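Local atomic coordinates of aminopeptidase (Aneurinibacillus sp. AM-1, PDB entry 5IB9), a protein that probably removes amino-terminal residues from peptides as a zinc-dependent aminopeptidase of the M28 family that also carries a protease-associated domain. Residues I22-Q27 against V41-Q46; I125-K130 against V142-N147; R265-G270 against K280-S285. All coordinates share one frame; numbering follows the deposited sequence.

How the contacts relate
Contact 1 (22-27 with 41-46) and contact 3 (265-270 with 280-285) are neighbours in the body of the chain: their centres lie about 18 Å apart and they touch where I44 CG2 packs on T268 OG1 at 3.5 Å. The side chain of L25 is about 12 Å and that of F269 about 10 Å from a bound zinc ion. Contact 2 (125-130 with 142-147) belongs to the PA domain, its centre about 37 Å from that of contact 1 and about 31 Å from that of contact 3. Even so, the side chain of F127 is about 9 Å from a bound inhibitor, and that of F269 is about 10 Å from one.

Contact 1 (I22-Q27 against V41-Q46); sequences IQFLSQ and VRYIEQ
F24 and Y43 lie flat on one another in an offset stack, their ring planes only 7° from parallel and their centroids 4.0 Å apart. The offset is not shared evenly: F24 CD2 sits over the centre of the Y43 ring, whereas Y43 CD1 comes down nearer the rim of the F24 ring. The closest pair, F24 CD2 and Y43 CD1, is 3.3 Å apart, so the faces are in close contact. Each side chain has CG anti to its own backbone N (chi1 178° in both), which throws the two rings out from their helices to slide past each other in opposite directions. This brings the root of one close to the end of the other, and F24 CB lies 3.8 Å from Y43 OH.

The stack bridges two consecutive helices, 15-25 and 35-50, which pack beside the M28 peptidase core: I22 and I44 rest on helix 238-256, while V41 touches strands 55-66 and 187-210. Beside the stack, the buried L25 sends its CD2 branch to the edge of the F24 ring, in its plane; the same methyl reaches Y43 CD2 at 4.1 Å, crossing that side chain at a slant.

The helix ends at L25, S26 being the first residue to leave it, and Q27 folds back to donate from NE2 to F24 O, a bond of 2.9 Å that lies in the carbonyl plane on a lone pair. I22 O is gripped twice by S26, whose N and OG approach from opposite faces of the carbonyl plane.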
loop_
_atom_site.group_PDB
_atom_site.type_symbol
_atom_site.label_atom_id
_atom_site.label_comp_id
_atom_site.label_asym_id
_atom_site.label_seq_id
_atom_site.Cartn_x
_atom_site.Cartn_y
_atom_site.Cartn_z
ATOM N N ILE A 22 -20.945 19.378 -12.190
ATOM C CA ILE A 22 -20.846 19.874 -10.782
ATOM C C ILE A 22 -22.236 19.813 -10.093
ATOM O O ILE A 22 -22.309 19.500 -8.904
ATOM C CB ILE A 22 -20.208 21.327 -10.669
ATOM C CG1 ILE A 22 -18.806 21.230 -11.346
ATOM C CG2 ILE A 22 -20.168 21.809 -9.292
ATOM C CD1 ILE A 22 -18.155 22.659 -11.680
ATOM N N GLN A 23 -23.254 20.201 -10.847
ATOM C CA GLN A 23 -24.616 20.219 -10.288
ATOM C C GLN A 23 -24.958 18.788 -9.843
ATOM O O GLN A 23 -25.441 18.631 -8.703
ATOM C CB GLN A 23 -25.566 20.604 -11.402
ATOM C CG GLN A 23 -27.022 20.759 -10.892
ATOM C CD GLN A 23 -27.888 21.365 -12.013
ATOM O OE1 GLN A 23 -27.774 21.005 -13.204
ATOM N NE2 GLN A 23 -28.719 22.316 -11.647
ATOM N N PHE A 24 -24.639 17.809 -10.688
ATOM C CA PHE A 24 -24.944 16.390 -10.300
ATOM C C PHE A 24 -24.170 16.031 -9.025
ATOM O O PHE A 24 -24.710 15.459 -8.047
ATOM C CB PHE A 24 -24.688 15.382 -11.463
ATOM C CG PHE A 24 -24.954 13.979 -11.030
ATOM C CD1 PHE A 24 -26.280 13.493 -11.004
ATOM C CD2 PHE A 24 -23.896 13.212 -10.446
ATOM C CE1 PHE A 24 -26.532 12.210 -10.398
ATOM C CE2 PHE A 24 -24.110 11.929 -9.813
ATOM C CZ PHE A 24 -25.493 11.455 -9.869
ATOM N N LEU A 25 -22.819 16.243 -9.031
ATOM C CA LEU A 25 -21.965 15.721 -7.999
ATOM C C LEU A 25 -22.157 16.370 -6.620
ATOM O O LEU A 25 -21.949 15.778 -5.586
ATOM C CB LEU A 25 -20.434 15.789 -8.442
ATOM C CG LEU A 25 -20.145 14.826 -9.596
ATOM C CD1 LEU A 25 -18.740 15.234 -9.969
ATOM C CD2 LEU A 25 -20.197 13.389 -9.151
ATOM N N SER A 26 -22.529 17.671 -6.675
ATOM C CA SER A 26 -22.536 18.441 -5.443
ATOM C C SER A 26 -23.944 18.510 -4.810
ATOM O O SER A 26 -24.193 19.405 -3.970
ATOM C CB SER A 26 -22.001 19.898 -5.698
ATOM O OG SER A 26 -22.779 20.626 -6.620
ATOM N N GLN A 27 -24.812 17.552 -5.139
ATOM C CA GLN A 27 -26.097 17.462 -4.390
ATOM C C GLN A 27 -25.910 17.076 -2.935
ATOM O O GLN A 27 -26.835 17.273 -2.069
ATOM C CB GLN A 27 -27.043 16.470 -5.067
ATOM C CG GLN A 27 -27.427 16.854 -6.469
ATOM C CD GLN A 27 -28.237 15.780 -7.163
ATOM O OE1 GLN A 27 -29.512 15.797 -7.090
ATOM N NE2 GLN A 27 -27.562 14.881 -7.867
ATOM N N VAL A 41 -18.442 7.747 -8.329
ATOM C CA VAL A 41 -17.635 6.790 -9.139
ATOM C C VAL A 41 -18.472 6.236 -10.293
ATOM O O VAL A 41 -18.017 6.228 -11.449
ATOM C CB VAL A 41 -17.095 5.681 -8.218
ATOM C CG1 VAL A 41 -16.691 4.466 -9.056
ATOM C CG2 VAL A 41 -16.019 6.250 -7.367
ATOM N N ARG A 42 -19.732 5.800 -9.994
ATOM C CA ARG A 42 -20.541 5.284 -11.051
ATOM C C ARG A 42 -20.859 6.314 -12.082
ATOM O O ARG A 42 -20.945 6.044 -13.306
ATOM C CB ARG A 42 -21.832 4.724 -10.445
ATOM C CG ARG A 42 -21.604 3.416 -9.710
ATOM C CD ARG A 42 -21.871 2.323 -10.717
ATOM N NE ARG A 42 -20.566 1.918 -11.182
ATOM C CZ ARG A 42 -19.768 1.111 -10.500
ATOM N NH1 ARG A 42 -20.178 0.682 -9.318
ATOM N NH2 ARG A 42 -18.575 0.735 -11.029
ATOM N N TYR A 43 -21.167 7.549 -11.649
ATOM C CA TYR A 43 -21.516 8.619 -12.550
ATOM C C TYR A 43 -20.366 8.929 -13.481
ATOM O O TYR A 43 -20.539 9.117 -14.724
ATOM C CB TYR A 43 -21.944 9.831 -11.717
ATOM C CG TYR A 43 -22.284 11.041 -12.583
ATOM C CD1 TYR A 43 -23.561 11.243 -13.125
ATOM C CD2 TYR A 43 -21.275 12.022 -12.883
ATOM C CE1 TYR A 43 -23.871 12.396 -13.928
ATOM C CE2 TYR A 43 -21.546 13.140 -13.679
ATOM C CZ TYR A 43 -22.877 13.354 -14.115
ATOM O OH TYR A 43 -23.159 14.484 -14.859
ATOM N N ILE A 44 -19.170 9.113 -12.842
ATOM C CA ILE A 44 -17.909 9.402 -13.586
ATOM C C ILE A 44 -17.630 8.317 -14.629
ATOM O O ILE A 44 -17.419 8.650 -15.824
ATOM C CB ILE A 44 -16.773 9.681 -12.625
ATOM C CG1 ILE A 44 -17.147 10.998 -11.901
ATOM C CG2 ILE A 44 -15.434 9.860 -13.428
ATOM C CD1 ILE A 44 -16.334 11.179 -10.611
ATOM N N GLU A 45 -17.743 7.080 -14.178
ATOM C CA GLU A 45 -17.520 5.967 -15.129
ATOM C C GLU A 45 -18.492 6.062 -16.303
ATOM O O GLU A 45 -18.055 5.926 -17.496
ATOM C CB GLU A 45 -17.773 4.677 -14.280
ATOM C CG GLU A 45 -17.888 3.495 -15.289
ATOM C CD GLU A 45 -18.253 2.198 -14.554
ATOM O OE1 GLU A 45 -18.500 2.188 -13.369
ATOM O OE2 GLU A 45 -18.312 1.239 -15.326
ATOM N N GLN A 46 -19.770 6.315 -16.043
ATOM C CA GLN A 46 -20.774 6.446 -17.116
ATOM C C GLN A 46 -20.455 7.541 -18.069
ATOM O O GLN A 46 -20.610 7.372 -19.281
ATOM C CB GLN A 46 -22.172 6.615 -16.531
ATOM C CG GLN A 46 -23.255 6.822 -17.636
ATOM C CD GLN A 46 -23.309 5.677 -18.622
ATOM O OE1 GLN A 46 -23.021 4.486 -18.295
ATOM N NE2 GLN A 46 -23.744 6.004 -19.829
#

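Contact 2 (I125-K130 against V142-N147)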
loop_
_atom_site.group_PDB
_atom_site.type_symbol
_atom_site.label_atom_id
_atom_site.label_comp_id
_atom_site.label_asym_id
_atom_site.label_seq_id
_atom_site.Cartn_x
_atom_site.Cartn_y
_atom_site.Cartn_z
ATOM N N ILE A 125 6.815 19.966 13.639
ATOM C CA ILE A 125 6.645 18.533 13.358
ATOM C C ILE A 125 5.141 18.171 13.227
ATOM O O ILE A 125 4.279 19.022 13.491
ATOM C CB ILE A 125 7.411 17.613 14.378
ATOM C CG1 ILE A 125 6.949 17.828 15.845
ATOM C CG2 ILE A 125 8.904 17.805 14.260
ATOM C CD1 ILE A 125 7.492 16.752 16.764
ATOM N N SER A 126 4.825 16.942 12.769
ATOM C CA SER A 126 3.417 16.600 12.445
ATOM C C SER A 126 2.664 16.462 13.751
ATOM O O SER A 126 3.313 16.073 14.753
ATOM C CB SER A 126 3.302 15.269 11.689
ATOM O OG SER A 126 3.993 14.230 12.346
ATOM N N PHE A 127 1.358 16.755 13.751
ATOM C CA PHE A 127 0.487 16.348 14.891
ATOM C C PHE A 127 0.706 14.896 15.292
ATOM O O PHE A 127 0.860 14.564 16.464
ATOM C CB PHE A 127 -0.974 16.542 14.613
ATOM C CG PHE A 127 -1.363 17.930 14.306
ATOM C CD1 PHE A 127 -2.051 18.216 13.121
ATOM C CD2 PHE A 127 -1.093 18.976 15.209
ATOM C CE1 PHE A 127 -2.453 19.514 12.823
ATOM C CE2 PHE A 127 -1.488 20.280 14.928
ATOM C CZ PHE A 127 -2.165 20.565 13.729
ATOM N N ALA A 128 0.689 13.988 14.322
ATOM C CA ALA A 128 1.087 12.596 14.564
ATOM C C ALA A 128 2.356 12.375 15.399
ATOM O O ALA A 128 2.366 11.563 16.321
ATOM C CB ALA A 128 1.245 11.863 13.188
ATOM N N ASP A 129 3.462 13.024 15.033
ATOM C CA ASP A 129 4.697 12.782 15.766
ATOM C C ASP A 129 4.713 13.321 17.215
ATOM O O ASP A 129 5.233 12.679 18.102
ATOM C CB ASP A 129 5.884 13.359 15.019
ATOM C CG ASP A 129 6.469 12.374 13.994
ATOM O OD1 ASP A 129 7.331 12.855 13.220
ATOM O OD2 ASP A 129 6.088 11.159 13.977
ATOM N N LYS A 130 4.106 14.479 17.405
ATOM C CA LYS A 130 3.901 15.075 18.749
ATOM C C LYS A 130 3.169 14.093 19.601
ATOM O O LYS A 130 3.597 13.826 20.709
ATOM C CB LYS A 130 3.107 16.369 18.650
ATOM C CG LYS A 130 3.831 17.529 18.002
ATOM C CD LYS A 130 2.781 18.571 17.626
ATOM C CE LYS A 130 3.277 19.821 16.811
ATOM N NZ LYS A 130 4.332 20.608 17.545
ATOM N N VAL A 142 -2.965 13.882 25.058
ATOM C CA VAL A 142 -2.189 15.018 24.534
ATOM C C VAL A 142 -3.162 16.132 24.217
ATOM O O VAL A 142 -4.246 15.917 23.676
ATOM C CB VAL A 142 -1.385 14.647 23.269
ATOM C CG1 VAL A 142 -0.884 15.813 22.664
ATOM C CG2 VAL A 142 -0.272 13.647 23.640
ATOM N N ILE A 143 -2.830 17.341 24.687
ATOM C CA ILE A 143 -3.564 18.542 24.289
ATOM C C ILE A 143 -2.630 19.398 23.454
ATOM O O ILE A 143 -1.512 19.779 23.862
ATOM C CB ILE A 143 -4.062 19.351 25.493
ATOM C CG1 ILE A 143 -5.083 18.572 26.297
ATOM C CG2 ILE A 143 -4.607 20.741 25.043
ATOM C CD1 ILE A 143 -5.228 19.117 27.761
ATOM N N ILE A 144 -3.022 19.646 22.186
ATOM C CA ILE A 144 -2.200 20.423 21.320
ATOM C C ILE A 144 -2.855 21.808 21.184
ATOM O O ILE A 144 -4.094 21.928 21.054
ATOM C CB ILE A 144 -2.003 19.735 19.915
ATOM C CG1 ILE A 144 -1.350 18.363 20.081
ATOM C CG2 ILE A 144 -1.108 20.638 19.101
ATOM C CD1 ILE A 144 -1.269 17.578 18.829
ATOM N N TYR A 145 -2.060 22.861 21.316
ATOM C CA TYR A 145 -2.642 24.192 21.203
ATOM C C TYR A 145 -2.148 24.968 19.974
ATOM O O TYR A 145 -0.978 24.822 19.506
ATOM C CB TYR A 145 -2.488 25.022 22.487
ATOM C CG TYR A 145 -1.086 25.381 22.914
ATOM C CD1 TYR A 145 -0.571 26.647 22.661
ATOM C CD2 TYR A 145 -0.309 24.500 23.705
ATOM C CE1 TYR A 145 0.704 27.020 23.112
ATOM C CE2 TYR A 145 0.989 24.851 24.160
ATOM C CZ TYR A 145 1.472 26.137 23.885
ATOM O OH TYR A 145 2.743 26.537 24.290
ATOM N N ASN A 146 -3.061 25.785 19.460
ATOM C CA ASN A 146 -2.865 26.440 18.144
ATOM C C ASN A 146 -1.708 27.439 18.087
ATOM O O ASN A 146 -1.266 28.008 19.121
ATOM C CB ASN A 146 -4.177 27.045 17.618
ATOM C CG ASN A 146 -4.296 26.959 16.096
ATOM O OD1 ASN A 146 -3.320 26.643 15.384
ATOM N ND2 ASN A 146 -5.485 27.271 15.599
ATOM N N ASN A 147 -1.240 27.602 16.848
ATOM C CA ASN A 147 -0.093 28.381 16.422
ATOM C C ASN A 147 -0.529 29.741 15.956
ATOM O O ASN A 147 0.312 30.574 15.623
ATOM C CB ASN A 147 0.492 27.724 15.173
ATOM C CG ASN A 147 1.964 27.521 15.274
ATOM O OD1 ASN A 147 2.549 26.781 14.490
ATOM N ND2 ASN A 147 2.585 28.137 16.285
#
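F127 and K130 both lean on one methyl group, CD1 of I144, and together they carry the contact between I125-K130 and V142-N147. S126 prepares the first of them. It stands at the N-cap of helix 127-136, its OG accepting from D129 N at 3.0 Å, and this capping bond closes the N-terminal turn that carries F127 and K130.

F127 comes next. Its CG is anti to the carbonyl carbon (chi1 -59°), a setting that swings the ring over toward the strand until CD2 stands 3.9 Å from I144 CD1. The methyl meets the ring at a slant. The rest of the ring is lodged among L152, L156 and the ring of F85, which also touches I144.

Two residues on, D129 forms a salt bridge with R132. About a turn after F127, K130 brings its CD to 4.3 Å from I144 CD1, a looser approach of the aliphatic part of the lysine. Its charged end goes elsewhere: NZ donates to three backbone carbonyls, those of Q121, L102 and G123, which satisfy this buried ammonium group.

I144 points at the helix from a strand held on both sides by parallel neighbours, 117-121 and 165-169. Strand 117-121, helix 127-136 and strand 141-145 form a beta-alpha-beta unit of the PA domain, and the contact seats the opening turn of that helix on its second strand.

Contact 3 (R265-G270 against K280-S285); sequences RFITFG and KKYAAS
Y282 reaches from helix 277-283 across to strand 263-269, F269, I267 and R265 meeting it in turn from root to tip; strand and helix follow one another in the M28 peptidase domain, with the zinc-binding E272 and E273 in the link between them. At its root, Y282 CB touches the edge of the F269 ring, 3.9 Å from F269 CE1. F269 in turn lies about 4 Å, side chain to side chain, from the zinc ligand H228, consistent with a second-shell position next to the metal site.

With CG anti to the backbone N (chi1 -180°), the tyrosine ring then extends over I267. The CD1 methyl of I267 rises against one face in a CH-pi contact, 3.6 Å from the centroid and 22° off the ring normal, with I267 CD1 3.4 Å from Y282 CE2. S285 OG lies above the opposite face, near the rim. At the tip, Y282 OH stands 3.0 Å from R265 NH1, near the plane of the guanidinium, which is turned 81° from the ring. R265 is anchored by salt bridges to E263 and E290.

A leucine in place of Y282 would probably leave I267 CD1 without its ring face and open a gap beside R265 NH1. S285 packs on S285 of the second subunit; within this chain S285 OG donates to Y282 O at 2.7 Å, in the carbonyl plane on a lone pair.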
loop_
_atom_site.group_PDB
_atom_site.type_symbol
_atom_site.label_atom_id
_atom_site.label_comp_id
_atom_site.label_asym_id
_atom_site.label_seq_id
_atom_site.Cartn_x
_atom_site.Cartn_y
_atom_site.Cartn_z
ATOM N N ARG A 265 -4.424 9.470 -20.065
ATOM C CA ARG A 265 -5.182 8.785 -19.016
ATOM C C ARG A 265 -5.892 9.845 -18.236
ATOM O O ARG A 265 -5.200 10.679 -17.571
ATOM C CB ARG A 265 -4.233 7.982 -18.087
ATOM C CG ARG A 265 -3.400 6.910 -18.896
ATOM C CD ARG A 265 -2.553 6.100 -17.979
ATOM N NE ARG A 265 -1.870 5.110 -18.805
ATOM C CZ ARG A 265 -1.107 4.181 -18.251
ATOM N NH1 ARG A 265 -0.937 4.015 -16.916
ATOM N NH2 ARG A 265 -0.558 3.345 -19.070
ATOM N N PHE A 266 -7.195 9.784 -18.196
ATOM C CA PHE A 266 -8.047 10.737 -17.432
ATOM C C PHE A 266 -8.504 10.013 -16.210
ATOM O O PHE A 266 -9.095 8.917 -16.288
ATOM C CB PHE A 266 -9.252 11.152 -18.309
ATOM C CG PHE A 266 -8.894 11.887 -19.581
ATOM C CD1 PHE A 266 -8.770 13.257 -19.545
ATOM C CD2 PHE A 266 -8.628 11.158 -20.717
ATOM C CE1 PHE A 266 -8.399 13.981 -20.652
ATOM C CE2 PHE A 266 -8.349 11.876 -21.929
ATOM C CZ PHE A 266 -8.211 13.266 -21.872
ATOM N N ILE A 267 -8.165 10.584 -15.022
ATOM C CA ILE A 267 -8.362 9.816 -13.816
ATOM C C ILE A 267 -9.071 10.686 -12.758
ATOM O O ILE A 267 -8.689 11.867 -12.553
ATOM C CB ILE A 267 -6.992 9.299 -13.206
ATOM C CG1 ILE A 267 -6.209 8.584 -14.277
ATOM C CG2 ILE A 267 -7.311 8.436 -11.968
ATOM C CD1 ILE A 267 -4.872 8.070 -13.710
ATOM N N THR A 268 -10.077 10.067 -12.104
ATOM C CA THR A 268 -10.554 10.731 -10.889
ATOM C C THR A 268 -10.193 9.876 -9.715
ATOM O O THR A 268 -10.417 8.673 -9.677
ATOM C CB THR A 268 -12.110 11.053 -10.964
ATOM O OG1 THR A 268 -12.891 9.847 -11.002
ATOM C CG2 THR A 268 -12.305 11.894 -12.189
ATOM N N PHE A 269 -9.553 10.514 -8.714
ATOM C CA PHE A 269 -9.011 9.752 -7.573
ATOM C C PHE A 269 -9.940 9.762 -6.387
ATOM O O PHE A 269 -10.561 10.792 -6.120
ATOM C CB PHE A 269 -7.705 10.361 -7.155
ATOM C CG PHE A 269 -6.625 10.413 -8.184
ATOM C CD1 PHE A 269 -5.977 9.218 -8.603
ATOM C CD2 PHE A 269 -6.208 11.587 -8.761
ATOM C CE1 PHE A 269 -4.963 9.241 -9.574
ATOM C CE2 PHE A 269 -5.182 11.631 -9.724
ATOM C CZ PHE A 269 -4.582 10.462 -10.109
ATOM N N GLY A 270 -9.976 8.643 -5.660
ATOM C CA GLY A 270 -10.749 8.628 -4.403
ATOM C C GLY A 270 -9.863 8.984 -3.234
ATOM O O GLY A 270 -8.645 8.981 -3.294
ATOM N N LYS A 280 -2.034 7.741 -4.413
ATOM C CA LYS A 280 -0.901 6.870 -3.986
ATOM C C LYS A 280 -1.179 5.446 -4.474
ATOM O O LYS A 280 -0.212 4.783 -4.943
ATOM C CB LYS A 280 -0.863 6.839 -2.439
ATOM C CG LYS A 280 -0.160 8.107 -1.907
ATOM C CD LYS A 280 -0.270 8.111 -0.338
ATOM C CE LYS A 280 0.353 9.433 0.191
ATOM N NZ LYS A 280 0.170 9.529 1.710
ATOM N N LYS A 281 -2.415 4.947 -4.363
ATOM C CA LYS A 281 -2.719 3.585 -4.834
ATOM C C LYS A 281 -2.623 3.555 -6.316
ATOM O O LYS A 281 -2.193 2.522 -6.835
ATOM C CB LYS A 281 -4.099 3.106 -4.351
ATOM C CG LYS A 281 -4.211 3.001 -2.832
ATOM C CD LYS A 281 -3.548 1.730 -2.275
ATOM C CE LYS A 281 -3.832 1.766 -0.727
ATOM N NZ LYS A 281 -3.019 0.708 -0.055
ATOM N N TYR A 282 -2.988 4.582 -7.057
ATOM C CA TYR A 282 -2.857 4.480 -8.519
ATOM C C TYR A 282 -1.360 4.537 -8.953
ATOM O O TYR A 282 -0.912 3.748 -9.762
ATOM C CB TYR A 282 -3.654 5.582 -9.213
ATOM C CG TYR A 282 -3.499 5.441 -10.726
ATOM C CD1 TYR A 282 -4.241 4.449 -11.428
ATOM C CD2 TYR A 282 -2.607 6.234 -11.424
ATOM C CE1 TYR A 282 -3.995 4.231 -12.741
ATOM C CE2 TYR A 282 -2.328 6.033 -12.732
ATOM C CZ TYR A 282 -3.079 5.040 -13.356
ATOM O OH TYR A 282 -2.836 4.784 -14.744
ATOM N N ALA A 283 -0.587 5.476 -8.422
ATOM C CA ALA A 283 0.871 5.546 -8.661
ATOM C C ALA A 283 1.513 4.220 -8.342
ATOM O O ALA A 283 2.376 3.810 -9.131
ATOM C CB ALA A 283 1.420 6.670 -7.755
ATOM N N ALA A 284 1.064 3.547 -7.284
ATOM C CA ALA A 284 1.714 2.220 -6.964
ATOM C C ALA A 284 1.348 1.165 -7.967
ATOM O O ALA A 284 2.037 0.074 -7.965
ATOM C CB ALA A 284 1.285 1.774 -5.604
ATOM N N SER A 285 0.376 1.363 -8.823
ATOM C CA SER A 285 0.064 0.344 -9.861
ATOM C C SER A 285 0.934 0.439 -11.116
ATOM O O SER A 285 0.799 -0.450 -12.003
ATOM C CB SER A 285 -1.430 0.451 -10.278
ATOM O OG SER A 285 -1.634 1.562 -11.164
#